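Long-range contacts in arginyl-tRNA synthetase, putative (PDB 5JLD), which probably attaches L-arginine to tRNA(Arg) at the expense of ATP, as a class I aminoacyl-tRNA synthetase of the malaria parasite Plasmodium falciparum: residues F42-N48 against F92-L97; A66-E71 against S87-I93; L135-S139 against V344-T348. Residue numbers count along the deposited sequence, not the author numbering.

Contact 1 (F42-N48 against F92-L97); sequences FGHYQCN and FITVKL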
ATOM      1  N   PHE A  42      20.548  22.203   3.850  1.00 65.99           N
ATOM      2  CA  PHE A  42      21.814  21.999   4.540  1.00 64.79           C
ATOM      3  C   PHE A  42      22.451  20.634   4.286  1.00 65.93           C
ATOM      4  O   PHE A  42      23.666  20.496   4.368  1.00 67.40           O
ATOM      5  CB  PHE A  42      21.602  22.237   6.029  1.00 67.15           C
ATOM      6  CG  PHE A  42      21.202  23.655   6.344  1.00 71.27           C
ATOM      7  CD1 PHE A  42      22.158  24.662   6.409  1.00 69.48           C
ATOM      8  CD2 PHE A  42      19.865  23.989   6.524  1.00 66.32           C
ATOM      9  CE1 PHE A  42      21.794  25.974   6.676  1.00 67.34           C
ATOM     10  CE2 PHE A  42      19.491  25.297   6.788  1.00 64.46           C
ATOM     11  CZ  PHE A  42      20.464  26.295   6.868  1.00 66.77           C
ATOM     12  N   GLY A  43      21.649  19.624   3.960  1.00 59.37           N
ATOM     13  CA  GLY A  43      22.227  18.342   3.609  1.00 51.93           C
ATOM     14  C   GLY A  43      21.260  17.413   2.907  1.00 51.94           C
ATOM     15  O   GLY A  43      20.157  17.819   2.540  1.00 45.92           O
ATOM     16  N   HIS A  44      21.687  16.165   2.725  1.00 43.80           N
ATOM     17  CA  HIS A  44      20.851  15.141   2.116  1.00 45.76           C
ATOM     18  C   HIS A  44      20.387  14.139   3.176  1.00 40.97           C
ATOM     19  O   HIS A  44      19.182  13.916   3.361  1.00 44.87           O
ATOM     20  CB  HIS A  44      21.606  14.435   0.986  1.00 37.46           C
ATOM     21  CG  HIS A  44      21.977  15.340  -0.148  1.00 44.25           C
ATOM     22  ND1 HIS A  44      22.860  14.974  -1.142  1.00 38.81           N
ATOM     23  CD2 HIS A  44      21.570  16.601  -0.455  1.00 34.01           C
ATOM     24  CE1 HIS A  44      22.980  15.960  -2.009  1.00 44.04           C
ATOM     25  NE2 HIS A  44      22.203  16.957  -1.617  1.00 42.83           N
ATOM     26  N   TYR A  45      21.347  13.537   3.867  1.00 38.80           N
ATOM     27  CA  TYR A  45      21.013  12.611   4.945  1.00 36.51           C
ATOM     28  C   TYR A  45      21.648  13.103   6.237  1.00 37.19           C
ATOM     29  O   TYR A  45      22.484  14.007   6.231  1.00 39.38           O
ATOM     30  CB  TYR A  45      21.484  11.182   4.622  1.00 39.51           C
ATOM     31  CG  TYR A  45      20.650  10.471   3.577  1.00 38.53           C
ATOM     32  CD1 TYR A  45      20.839  10.735   2.234  1.00 36.77           C
ATOM     33  CD2 TYR A  45      19.681   9.528   3.937  1.00 38.63           C
ATOM     34  CE1 TYR A  45      20.089  10.107   1.264  1.00 43.89           C
ATOM     35  CE2 TYR A  45      18.922   8.869   2.965  1.00 43.90           C
ATOM     36  CZ  TYR A  45      19.140   9.175   1.627  1.00 50.53           C
ATOM     37  OH  TYR A  45      18.427   8.565   0.633  1.00 37.90           O
ATOM     38  N   GLN A  46      21.267  12.474   7.338  1.00 37.64           N
ATOM     39  CA  GLN A  46      21.634  12.920   8.660  1.00 39.12           C
ATOM     40  C   GLN A  46      21.608  11.772   9.665  1.00 47.18           C
ATOM     41  O   GLN A  46      20.771  10.875   9.565  1.00 42.11           O
ATOM     42  CB  GLN A  46      20.678  14.013   9.092  1.00 45.07           C
ATOM     43  CG  GLN A  46      20.642  14.305  10.568  1.00 45.58           C
ATOM     44  CD  GLN A  46      19.817  15.532  10.831  1.00 49.36           C
ATOM     45  OE1 GLN A  46      19.638  16.362   9.934  1.00 48.68           O
ATOM     46  NE2 GLN A  46      19.274  15.645  12.045  1.00 42.73           N
ATOM     47  N   CYS A  47      22.527  11.796  10.624  1.00 47.00           N
ATOM     48  CA  CYS A  47      22.588  10.784  11.665  1.00 46.39           C
ATOM     49  C   CYS A  47      22.738  11.463  13.013  1.00 45.68           C
ATOM     50  O   CYS A  47      23.581  12.346  13.186  1.00 50.99           O
ATOM     51  CB  CYS A  47      23.739   9.810  11.420  1.00 52.36           C
ATOM     52  SG  CYS A  47      24.071   8.723  12.835  1.00 50.46           S
ATOM     53  N   ASN A  48      21.914  11.048  13.969  1.00 38.59           N
ATOM     54  CA  ASN A  48      21.786  11.755  15.232  1.00 41.35           C
ATOM     55  C   ASN A  48      22.399  11.033  16.426  1.00 40.67           C
ATOM     56  O   ASN A  48      22.309  11.523  17.564  1.00 44.36           O
ATOM     57  CB  ASN A  48      20.303  12.044  15.509  1.00 44.03           C
ATOM     58  CG  ASN A  48      19.823  13.306  14.812  1.00 45.98           C
ATOM     59  OD1 ASN A  48      19.892  13.420  13.593  1.00 45.62           O
ATOM     60  ND2 ASN A  48      19.355  14.268  15.590  1.00 54.11           N
ATOM     61  N   PHE A  92      24.259  16.314  15.821  1.00 44.75           N
ATOM     62  CA  PHE A  92      23.934  15.452  14.688  1.00 39.37           C
ATOM     63  C   PHE A  92      24.895  15.738  13.522  1.00 42.68           C
ATOM     64  O   PHE A  92      25.620  16.747  13.513  1.00 42.83           O
ATOM     65  CB  PHE A  92      22.476  15.597  14.253  1.00 43.44           C
ATOM     66  CG  PHE A  92      22.046  17.007  13.973  1.00 48.01           C
ATOM     67  CD1 PHE A  92      22.375  17.624  12.776  1.00 44.68           C
ATOM     68  CD2 PHE A  92      21.275  17.700  14.897  1.00 39.68           C
ATOM     69  CE1 PHE A  92      21.948  18.917  12.511  1.00 52.50           C
ATOM     70  CE2 PHE A  92      20.837  18.988  14.643  1.00 38.39           C
ATOM     71  CZ  PHE A  92      21.174  19.601  13.445  1.00 52.48           C
ATOM     72  N   ILE A  93      24.911  14.822  12.565  1.00 40.37           N
ATOM     73  CA  ILE A  93      25.841  14.850  11.445  1.00 43.01           C
ATOM     74  C   ILE A  93      25.084  14.815  10.128  1.00 40.60           C
ATOM     75  O   ILE A  93      24.216  13.981   9.938  1.00 49.51           O
ATOM     76  CB  ILE A  93      26.815  13.641  11.504  1.00 42.27           C
ATOM     77  CG1 ILE A  93      27.700  13.702  12.756  1.00 43.55           C
ATOM     78  CG2 ILE A  93      27.644  13.540  10.246  1.00 35.89           C
ATOM     79  CD1 ILE A  93      28.371  12.366  13.089  1.00 43.39           C
ATOM     80  N   THR A  94      25.399  15.717   9.218  1.00 41.90           N
ATOM     81  CA  THR A  94      24.739  15.739   7.920  1.00 42.67           C
ATOM     82  C   THR A  94      25.721  15.399   6.817  1.00 43.72           C
ATOM     83  O   THR A  94      26.920  15.700   6.909  1.00 50.21           O
ATOM     84  CB  THR A  94      24.101  17.117   7.610  1.00 41.72           C
ATOM     85  OG1 THR A  94      25.108  18.128   7.653  1.00 44.87           O
ATOM     86  CG2 THR A  94      22.984  17.454   8.617  1.00 46.94           C
ATOM     87  N   VAL A  95      25.209  14.760   5.774  1.00 41.45           N
ATOM     88  CA  VAL A  95      26.013  14.425   4.610  1.00 43.36           C
ATOM     89  C   VAL A  95      25.276  14.803   3.337  1.00 42.80           C
ATOM     90  O   VAL A  95      24.024  14.831   3.292  1.00 46.40           O
ATOM     91  CB  VAL A  95      26.369  12.922   4.550  1.00 43.90           C
ATOM     92  CG1 VAL A  95      27.241  12.528   5.718  1.00 42.73           C
ATOM     93  CG2 VAL A  95      25.087  12.055   4.494  1.00 40.73           C
ATOM     94  N   LYS A  96      26.078  15.104   2.319  1.00 48.21           N
ATOM     95  CA  LYS A  96      25.611  15.335   0.961  1.00 49.70           C
ATOM     96  C   LYS A  96      26.260  14.310   0.063  1.00 49.64           C
ATOM     97  O   LYS A  96      27.469  14.080   0.148  1.00 42.81           O
ATOM     98  CB  LYS A  96      25.964  16.737   0.456  1.00 50.40           C
ATOM     99  CG  LYS A  96      25.181  17.877   1.071  1.00 58.11           C
ATOM    100  CD  LYS A  96      25.551  19.202   0.394  1.00 67.36           C
ATOM    101  CE  LYS A  96      24.870  20.386   1.062  1.00 72.99           C
ATOM    102  NZ  LYS A  96      25.369  21.693   0.550  1.00 80.03           N
ATOM    103  N   LEU A  97      25.462  13.694  -0.804  1.00 45.88           N
ATOM    104  CA  LEU A  97      26.006  12.781  -1.786  1.00 38.27           C
ATOM    105  C   LEU A  97      26.726  13.579  -2.861  1.00 38.59           C
ATOM    106  O   LEU A  97      26.260  14.639  -3.268  1.00 42.84           O
ATOM    107  CB  LEU A  97      24.893  11.929  -2.393  1.00 41.27           C
ATOM    108  CG  LEU A  97      24.121  11.158  -1.330  1.00 48.51           C
ATOM    109  CD1 LEU A  97      22.902  10.525  -1.940  1.00 54.17           C
ATOM    110  CD2 LEU A  97      25.047  10.104  -0.743  1.00 48.59           C
TER
HETATM  111  O   HOH W   1      25.714  18.177   4.826  1.00 54.26           O
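Start at F92, just before the strand. Q46 NE2 sits over one face of its ring, 3.6 Å from F92 CG, and the same NE2 donates to N48 OD1 (2.8 Å). At I93 the antiparallel pairing begins: I93 N donates to C47 O (2.9 Å) and C47 N returns to I93 O (2.8 Å). T94 sits opposite Q46 as a non-hydrogen-bonded pair, and water 1 links T94 OG1 (2.9 Å) to F42 O (3.1 Å). These are the two central strands of the four-stranded antiparallel sheet in the N-terminal domain of arginyl-tRNA synthetase; helix 10-25 covers Y45 and C47, helix 66-75 covers I93. V95 then meets a classic beta bulge: H44 N (2.8 Å) and Y45 N (3.0 Å) both donate to V95 O, while V95 N donates to Y45 O (2.9 Å). V95 CG2 also packs on Y45 CB at 3.7 Å, and Y45 OH is hydrogen-bonded to D524 OD2. K96 lays its CB over the H44 ring, 4.0 Å from the centroid, a CH-pi contact. Finally L97 N donates to H44 ND1 at 2.9 Å, so the H44 side chain, not its backbone, takes the L97 amide.

Contact 2 (A66-E71 against S87-I93); sequences AQKISE and SSPQGFI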
ATOM      1  N   ALA A  66      28.321  17.123  22.869  1.00 56.34           N
ATOM      2  CA  ALA A  66      27.952  16.128  21.869  1.00 53.44           C
ATOM      3  C   ALA A  66      28.712  16.335  20.541  1.00 50.32           C
ATOM      4  O   ALA A  66      29.054  15.364  19.838  1.00 49.93           O
ATOM      5  CB  ALA A  66      26.421  16.146  21.641  1.00 48.27           C
ATOM      6  N   GLN A  67      28.996  17.594  20.212  1.00 45.55           N
ATOM      7  CA  GLN A  67      29.652  17.906  18.943  1.00 47.87           C
ATOM      8  C   GLN A  67      31.020  17.234  18.835  1.00 43.23           C
ATOM      9  O   GLN A  67      31.408  16.792  17.763  1.00 44.39           O
ATOM     10  CB  GLN A  67      29.790  19.426  18.731  1.00 43.62           C
ATOM     11  CG  GLN A  67      30.275  19.758  17.308  1.00 48.60           C
ATOM     12  CD  GLN A  67      30.052  21.197  16.887  1.00 47.45           C
ATOM     13  OE1 GLN A  67      29.972  22.103  17.716  1.00 46.79           O
ATOM     14  NE2 GLN A  67      29.916  21.406  15.579  1.00 42.76           N
ATOM     15  N   LYS A  68      31.750  17.141  19.939  1.00 44.34           N
ATOM     16  CA  LYS A  68      33.035  16.454  19.881  1.00 51.65           C
ATOM     17  C   LYS A  68      32.895  14.971  19.546  1.00 47.55           C
ATOM     18  O   LYS A  68      33.685  14.415  18.777  1.00 50.89           O
ATOM     19  CB  LYS A  68      33.797  16.634  21.183  1.00 58.38           C
ATOM     20  CG  LYS A  68      33.942  18.089  21.583  1.00 64.20           C
ATOM     21  CD  LYS A  68      35.273  18.291  22.242  1.00 71.09           C
ATOM     22  CE  LYS A  68      35.369  17.473  23.514  1.00 74.42           C
ATOM     23  NZ  LYS A  68      36.364  18.059  24.435  1.00 85.19           N
ATOM     24  N   ILE A  69      31.865  14.343  20.090  1.00 46.32           N
ATOM     25  CA  ILE A  69      31.577  12.958  19.751  1.00 42.55           C
ATOM     26  C   ILE A  69      31.264  12.861  18.261  1.00 44.00           C
ATOM     27  O   ILE A  69      31.802  11.995  17.552  1.00 45.56           O
ATOM     28  CB  ILE A  69      30.420  12.411  20.605  1.00 45.92           C
ATOM     29  CG1 ILE A  69      30.849  12.390  22.082  1.00 53.48           C
ATOM     30  CG2 ILE A  69      29.949  11.024  20.113  1.00 41.30           C
ATOM     31  CD1 ILE A  69      29.891  11.611  22.999  1.00 56.47           C
ATOM     32  N   SER A  70      30.440  13.778  17.761  1.00 45.17           N
ATOM     33  CA  SER A  70      30.095  13.689  16.346  1.00 47.75           C
ATOM     34  C   SER A  70      31.342  13.878  15.477  1.00 42.97           C
ATOM     35  O   SER A  70      31.467  13.250  14.431  1.00 44.53           O
ATOM     36  CB  SER A  70      29.013  14.703  15.977  1.00 46.53           C
ATOM     37  OG  SER A  70      29.526  15.999  15.877  1.00 50.57           O
ATOM     38  N   GLU A  71      32.275  14.707  15.941  1.00 41.81           N
ATOM     39  CA  GLU A  71      33.530  14.929  15.226  1.00 47.36           C
ATOM     40  C   GLU A  71      34.429  13.677  15.222  1.00 49.32           C
ATOM     41  O   GLU A  71      35.077  13.364  14.225  1.00 45.60           O
ATOM     42  CB  GLU A  71      34.274  16.118  15.846  1.00 46.37           C
ATOM     43  CG  GLU A  71      34.768  17.103  14.829  1.00 59.25           C
ATOM     44  CD  GLU A  71      33.645  17.796  14.089  1.00 64.41           C
ATOM     45  OE1 GLU A  71      32.806  18.428  14.753  1.00 77.07           O
ATOM     46  OE2 GLU A  71      33.616  17.733  12.842  1.00 64.69           O
ATOM     47  N   SER A  87      29.345  18.308  11.189  1.00 45.99           N
ATOM     48  CA  SER A  87      28.715  18.237  12.493  1.00 47.85           C
ATOM     49  C   SER A  87      27.824  19.459  12.680  1.00 48.45           C
ATOM     50  O   SER A  87      27.614  20.234  11.754  1.00 43.70           O
ATOM     51  CB  SER A  87      29.762  18.152  13.606  1.00 48.86           C
ATOM     52  OG  SER A  87      30.522  19.357  13.688  1.00 50.57           O
ATOM     53  N   SER A  88      27.329  19.622  13.897  1.00 47.60           N
ATOM     54  CA  SER A  88      26.365  20.654  14.248  1.00 42.43           C
ATOM     55  C   SER A  88      26.537  20.831  15.740  1.00 41.82           C
ATOM     56  O   SER A  88      27.014  19.902  16.409  1.00 45.39           O
ATOM     57  CB  SER A  88      24.937  20.224  13.898  1.00 41.92           C
ATOM     58  OG  SER A  88      24.506  19.165  14.755  1.00 46.41           O
ATOM     59  N   PRO A  89      26.179  22.012  16.272  1.00 42.18           N
ATOM     60  CA  PRO A  89      26.362  22.235  17.708  1.00 49.82           C
ATOM     61  C   PRO A  89      25.559  21.248  18.556  1.00 52.12           C
ATOM     62  O   PRO A  89      26.001  20.905  19.659  1.00 52.83           O
ATOM     63  CB  PRO A  89      25.877  23.685  17.912  1.00 54.13           C
ATOM     64  CG  PRO A  89      25.143  24.055  16.655  1.00 47.99           C
ATOM     65  CD  PRO A  89      25.750  23.236  15.569  1.00 47.84           C
ATOM     66  N   GLN A  90      24.422  20.775  18.040  1.00 46.13           N
ATOM     67  CA  GLN A  90      23.610  19.796  18.753  1.00 42.48           C
ATOM     68  C   GLN A  90      24.296  18.442  18.708  1.00 42.95           C
ATOM     69  O   GLN A  90      24.142  17.615  19.606  1.00 48.84           O
ATOM     70  CB  GLN A  90      22.196  19.702  18.156  1.00 49.86           C
ATOM     71  CG  GLN A  90      21.417  21.022  18.186  1.00 54.13           C
ATOM     72  CD  GLN A  90      21.451  21.756  16.852  1.00 56.48           C
ATOM     73  OE1 GLN A  90      22.414  21.635  16.082  1.00 53.96           O
ATOM     74  NE2 GLN A  90      20.395  22.516  16.570  1.00 46.02           N
ATOM     75  N   GLY A  91      25.047  18.208  17.642  1.00 45.28           N
ATOM     76  CA  GLY A  91      25.826  16.994  17.554  1.00 40.13           C
ATOM     77  C   GLY A  91      25.363  16.024  16.500  1.00 46.33           C
ATOM     78  O   GLY A  91      25.998  14.989  16.296  1.00 50.75           O
ATOM     79  N   PHE A  92      24.259  16.314  15.821  1.00 44.75           N
ATOM     80  CA  PHE A  92      23.934  15.452  14.688  1.00 39.37           C
ATOM     81  C   PHE A  92      24.895  15.738  13.522  1.00 42.68           C
ATOM     82  O   PHE A  92      25.620  16.747  13.513  1.00 42.83           O
ATOM     83  CB  PHE A  92      22.476  15.597  14.253  1.00 43.44           C
ATOM     84  CG  PHE A  92      22.046  17.007  13.973  1.00 48.01           C
ATOM     85  CD1 PHE A  92      22.375  17.624  12.776  1.00 44.68           C
ATOM     86  CD2 PHE A  92      21.275  17.700  14.897  1.00 39.68           C
ATOM     87  CE1 PHE A  92      21.948  18.917  12.511  1.00 52.50           C
ATOM     88  CE2 PHE A  92      20.837  18.988  14.643  1.00 38.39           C
ATOM     89  CZ  PHE A  92      21.174  19.601  13.445  1.00 52.48           C
ATOM     90  N   ILE A  93      24.911  14.822  12.565  1.00 40.37           N
ATOM     91  CA  ILE A  93      25.841  14.850  11.445  1.00 43.01           C
ATOM     92  C   ILE A  93      25.084  14.815  10.128  1.00 40.60           C
ATOM     93  O   ILE A  93      24.216  13.981   9.938  1.00 49.51           O
ATOM     94  CB  ILE A  93      26.815  13.641  11.504  1.00 42.27           C
ATOM     95  CG1 ILE A  93      27.700  13.702  12.756  1.00 43.55           C
ATOM     96  CG2 ILE A  93      27.644  13.540  10.246  1.00 35.89           C
ATOM     97  CD1 ILE A  93      28.371  12.366  13.089  1.00 43.39           C
TER
HETATM   98  O   HOH W   2      27.754  20.168  21.579  1.00 45.29           O
HETATM   99  O   HOH W   3      32.016  19.163  11.221  1.00 51.87           O
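This is a helix-on-loop contact in the N-terminal domain: residues 66-71 of helix 66-75 rest on the loop of the beta hairpin formed by strands 82-86 and 93-97. The loop turns at S88-G91 through an ST motif, in which S88 OG accepts from G91 N (3.1 Å) and donates to F92 O (2.9 Å). That turn brings G91 against the helix, its CA 4.2 Å from Q67 CA. Glycine fits on two counts: its phi of 112° would jam a CB against the preceding carbonyl, and a CB here would clash with A66 CB. One turn further along, S70 CB lies 3.0 Å from G91 O and 3.6 Å from I93 CG1. The S70 hydroxyl turns back to its own helix, with S70 OG donating to Q67 O (2.8 Å). Water 2 bridges the backbones, accepting from Q67 N (3.2 Å) and donating to P89 O (2.7 Å). At the outer edge two helix side chains converge on one hydroxyl: Q67 NE2 donates to S87 OG (2.9 Å), and S87 OG donates to E71 OE1 (2.7 Å). E71 OE2 accepts from water 3 (2.7 Å), which accepts from S87 N (2.8 Å).

Contact 3 (L135-S139 against V344-T348); sequences LVDFS and VIYVT
Three backbone hydrogen bonds join these two parallel strands: I345 N to L135 O (2.9 Å), D137 N to I345 O (2.8 Å) and V347 N to D137 O (2.9 Å). They lie within the five-stranded parallel sheet of the class I synthetase catalytic domain, a Rossmann-like fold, where strand 133-137 runs beside 343-349. The register pairs L135 with V344, V136 with I345 and D137 with Y346, CA atoms 4.8-4.9 Å apart; the short axes approach to 4.8 Å and cross at -17°. Both strands are extended, phi -92° to -127° and psi 108° to 132° over L135-D137 and V344-V347. F138 leaves the strand at -152°/172°, and S139 turns to 76°/-74°. CA-H...O contacts run from V344 CA to L135 O and V136 CA to I345 O, each 3.5 Å.

D137 (chi1 t) shares a face with L135, V344 and Y346, where helix 326-337 packs. Its OD2 forms a salt bridge with R335 and lies 3.6 Å from CE2 of Y346 (chi1 m). L135 CD2 meets V344 CG1 at 4.0 Å (both chi1 t). V136 (t) and I345 (m, t) share the other face, covered by helix 149-167, with V136 CG2 4.4 Å from I345 CD1. V136 CG1 reaches V347 CG2 (V347 t) at 4.2 Å. F138 (chi1 p) turns its ring away, but F138 CB still touches V347 CB at 3.8 Å.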
ATOM      1  N   LEU A 135       0.374 -12.490   1.626  1.00 39.42           N
ATOM      2  CA  LEU A 135      -1.060 -12.443   1.399  1.00 41.68           C
ATOM      3  C   LEU A 135      -1.620 -11.123   1.898  1.00 39.24           C
ATOM      4  O   LEU A 135      -1.352 -10.733   3.023  1.00 37.45           O
ATOM      5  CB  LEU A 135      -1.767 -13.619   2.095  1.00 38.05           C
ATOM      6  CG  LEU A 135      -3.274 -13.747   1.853  1.00 43.85           C
ATOM      7  CD1 LEU A 135      -3.710 -15.229   1.876  1.00 49.88           C
ATOM      8  CD2 LEU A 135      -4.082 -12.936   2.868  1.00 38.10           C
ATOM      9  N   VAL A 136      -2.438 -10.476   1.067  1.00 37.78           N
ATOM     10  CA  VAL A 136      -3.106  -9.238   1.445  1.00 32.16           C
ATOM     11  C   VAL A 136      -4.624  -9.463   1.463  1.00 41.43           C
ATOM     12  O   VAL A 136      -5.242  -9.831   0.457  1.00 40.95           O
ATOM     13  CB  VAL A 136      -2.734  -8.070   0.488  1.00 39.26           C
ATOM     14  CG1 VAL A 136      -3.400  -6.753   0.939  1.00 32.75           C
ATOM     15  CG2 VAL A 136      -1.202  -7.903   0.397  1.00 32.57           C
ATOM     16  N   ASP A 137      -5.208  -9.248   2.634  1.00 38.29           N
ATOM     17  CA  ASP A 137      -6.636  -9.431   2.885  1.00 39.88           C
ATOM     18  C   ASP A 137      -7.305  -8.068   2.855  1.00 40.76           C
ATOM     19  O   ASP A 137      -7.078  -7.261   3.749  1.00 41.08           O
ATOM     20  CB  ASP A 137      -6.829 -10.124   4.240  1.00 36.98           C
ATOM     21  CG  ASP A 137      -8.277 -10.452   4.558  1.00 42.72           C
ATOM     22  OD1 ASP A 137      -9.200  -9.675   4.223  1.00 47.51           O
ATOM     23  OD2 ASP A 137      -8.495 -11.521   5.169  1.00 46.26           O
ATOM     24  N   PHE A 138      -8.109  -7.803   1.829  1.00 37.56           N
ATOM     25  CA  PHE A 138      -8.702  -6.486   1.680  1.00 42.45           C
ATOM     26  C   PHE A 138     -10.040  -6.490   0.953  1.00 44.29           C
ATOM     27  O   PHE A 138     -10.481  -7.525   0.431  1.00 42.45           O
ATOM     28  CB  PHE A 138      -7.707  -5.516   0.982  1.00 38.48           C
ATOM     29  CG  PHE A 138      -7.353  -5.875  -0.451  1.00 40.67           C
ATOM     30  CD1 PHE A 138      -6.696  -7.068  -0.761  1.00 41.92           C
ATOM     31  CD2 PHE A 138      -7.612  -4.975  -1.487  1.00 46.17           C
ATOM     32  CE1 PHE A 138      -6.338  -7.375  -2.088  1.00 42.61           C
ATOM     33  CE2 PHE A 138      -7.257  -5.266  -2.814  1.00 41.21           C
ATOM     34  CZ  PHE A 138      -6.622  -6.470  -3.116  1.00 39.87           C
ATOM     35  N   SER A 139     -10.664  -5.308   0.972  1.00 43.42           N
ATOM     36  CA  SER A 139     -11.995  -5.006   0.442  1.00 46.92           C
ATOM     37  C   SER A 139     -13.100  -5.536   1.358  1.00 46.34           C
ATOM     38  O   SER A 139     -13.768  -4.763   2.033  1.00 44.87           O
ATOM     39  CB  SER A 139     -12.172  -5.549  -0.977  1.00 44.93           C
ATOM     40  OG  SER A 139     -13.276  -4.937  -1.591  1.00 39.65           O
ATOM     41  N   VAL A 344       1.319 -11.781   6.320  1.00 33.85           N
ATOM     42  CA  VAL A 344      -0.120 -11.629   6.127  1.00 38.29           C
ATOM     43  C   VAL A 344      -0.583 -10.272   6.592  1.00 43.50           C
ATOM     44  O   VAL A 344      -0.430  -9.890   7.764  1.00 37.11           O
ATOM     45  CB  VAL A 344      -0.949 -12.698   6.871  1.00 43.92           C
ATOM     46  CG1 VAL A 344      -2.423 -12.560   6.501  1.00 31.81           C
ATOM     47  CG2 VAL A 344      -0.448 -14.094   6.546  1.00 43.22           C
ATOM     48  N   ILE A 345      -1.198  -9.564   5.664  1.00 38.79           N
ATOM     49  CA  ILE A 345      -1.562  -8.198   5.893  1.00 34.33           C
ATOM     50  C   ILE A 345      -3.067  -8.067   5.838  1.00 40.17           C
ATOM     51  O   ILE A 345      -3.669  -8.423   4.850  1.00 39.90           O
ATOM     52  CB  ILE A 345      -0.888  -7.283   4.837  1.00 36.85           C
ATOM     53  CG1 ILE A 345       0.634  -7.294   5.022  1.00 34.65           C
ATOM     54  CG2 ILE A 345      -1.461  -5.894   4.900  1.00 37.49           C
ATOM     55  CD1 ILE A 345       1.412  -6.786   3.773  1.00 35.11           C
ATOM     56  N   TYR A 346      -3.661  -7.576   6.916  1.00 42.04           N
ATOM     57  CA  TYR A 346      -5.087  -7.325   6.993  1.00 37.35           C
ATOM     58  C   TYR A 346      -5.390  -5.835   6.851  1.00 44.35           C
ATOM     59  O   TYR A 346      -5.073  -5.054   7.737  1.00 40.83           O
ATOM     60  CB  TYR A 346      -5.632  -7.834   8.322  1.00 42.90           C
ATOM     61  CG  TYR A 346      -5.610  -9.337   8.447  1.00 47.85           C
ATOM     62  CD1 TYR A 346      -4.456  -9.995   8.856  1.00 46.33           C
ATOM     63  CD2 TYR A 346      -6.748 -10.103   8.161  1.00 47.07           C
ATOM     64  CE1 TYR A 346      -4.425 -11.374   8.977  1.00 45.05           C
ATOM     65  CE2 TYR A 346      -6.728 -11.504   8.277  1.00 40.44           C
ATOM     66  CZ  TYR A 346      -5.557 -12.119   8.687  1.00 39.54           C
ATOM     67  OH  TYR A 346      -5.489 -13.471   8.818  1.00 41.27           O
ATOM     68  N   VAL A 347      -6.012  -5.448   5.744  1.00 41.48           N
ATOM     69  CA  VAL A 347      -6.394  -4.056   5.525  1.00 44.47           C
ATOM     70  C   VAL A 347      -7.825  -3.839   6.021  1.00 44.83           C
ATOM     71  O   VAL A 347      -8.750  -4.341   5.398  1.00 46.35           O
ATOM     72  CB  VAL A 347      -6.299  -3.682   4.015  1.00 40.05           C
ATOM     73  CG1 VAL A 347      -6.840  -2.286   3.769  1.00 38.90           C
ATOM     74  CG2 VAL A 347      -4.883  -3.833   3.513  1.00 36.67           C
ATOM     75  N   THR A 348      -8.018  -3.141   7.147  1.00 43.59           N
ATOM     76  CA  THR A 348      -9.379  -2.920   7.669  1.00 43.08           C
ATOM     77  C   THR A 348      -9.577  -1.601   8.426  1.00 44.78           C
ATOM     78  O   THR A 348      -8.615  -0.898   8.692  1.00 44.41           O
ATOM     79  CB  THR A 348      -9.843  -4.042   8.667  1.00 62.86           C
ATOM     80  OG1 THR A 348      -9.304  -3.785   9.972  1.00 58.31           O
ATOM     81  CG2 THR A 348      -9.440  -5.443   8.212  1.00 56.35           C
TER

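From the N terminus, after edge strand 35-37, 42-48 supplies the small antiparallel sheet's next strand. The chain then runs through helices 49-57 and 66-75 and strand 82-86 before 92-97 returns to close contact 1. Contact 2 closes within that loop, fastening helix 66-75 to the turn that leads into the returning strand; the two share F92 and I93, their centres 11 Å apart. So in the N-terminal domain the sheet and the helix beside it are tied at one strand's start. Contact 3 follows in series, in the catalytic domain, with its centre about 37 Å from that of contact 1. It spans a far longer loop, 204 intervening residues, and joins two strands of the parallel sheet.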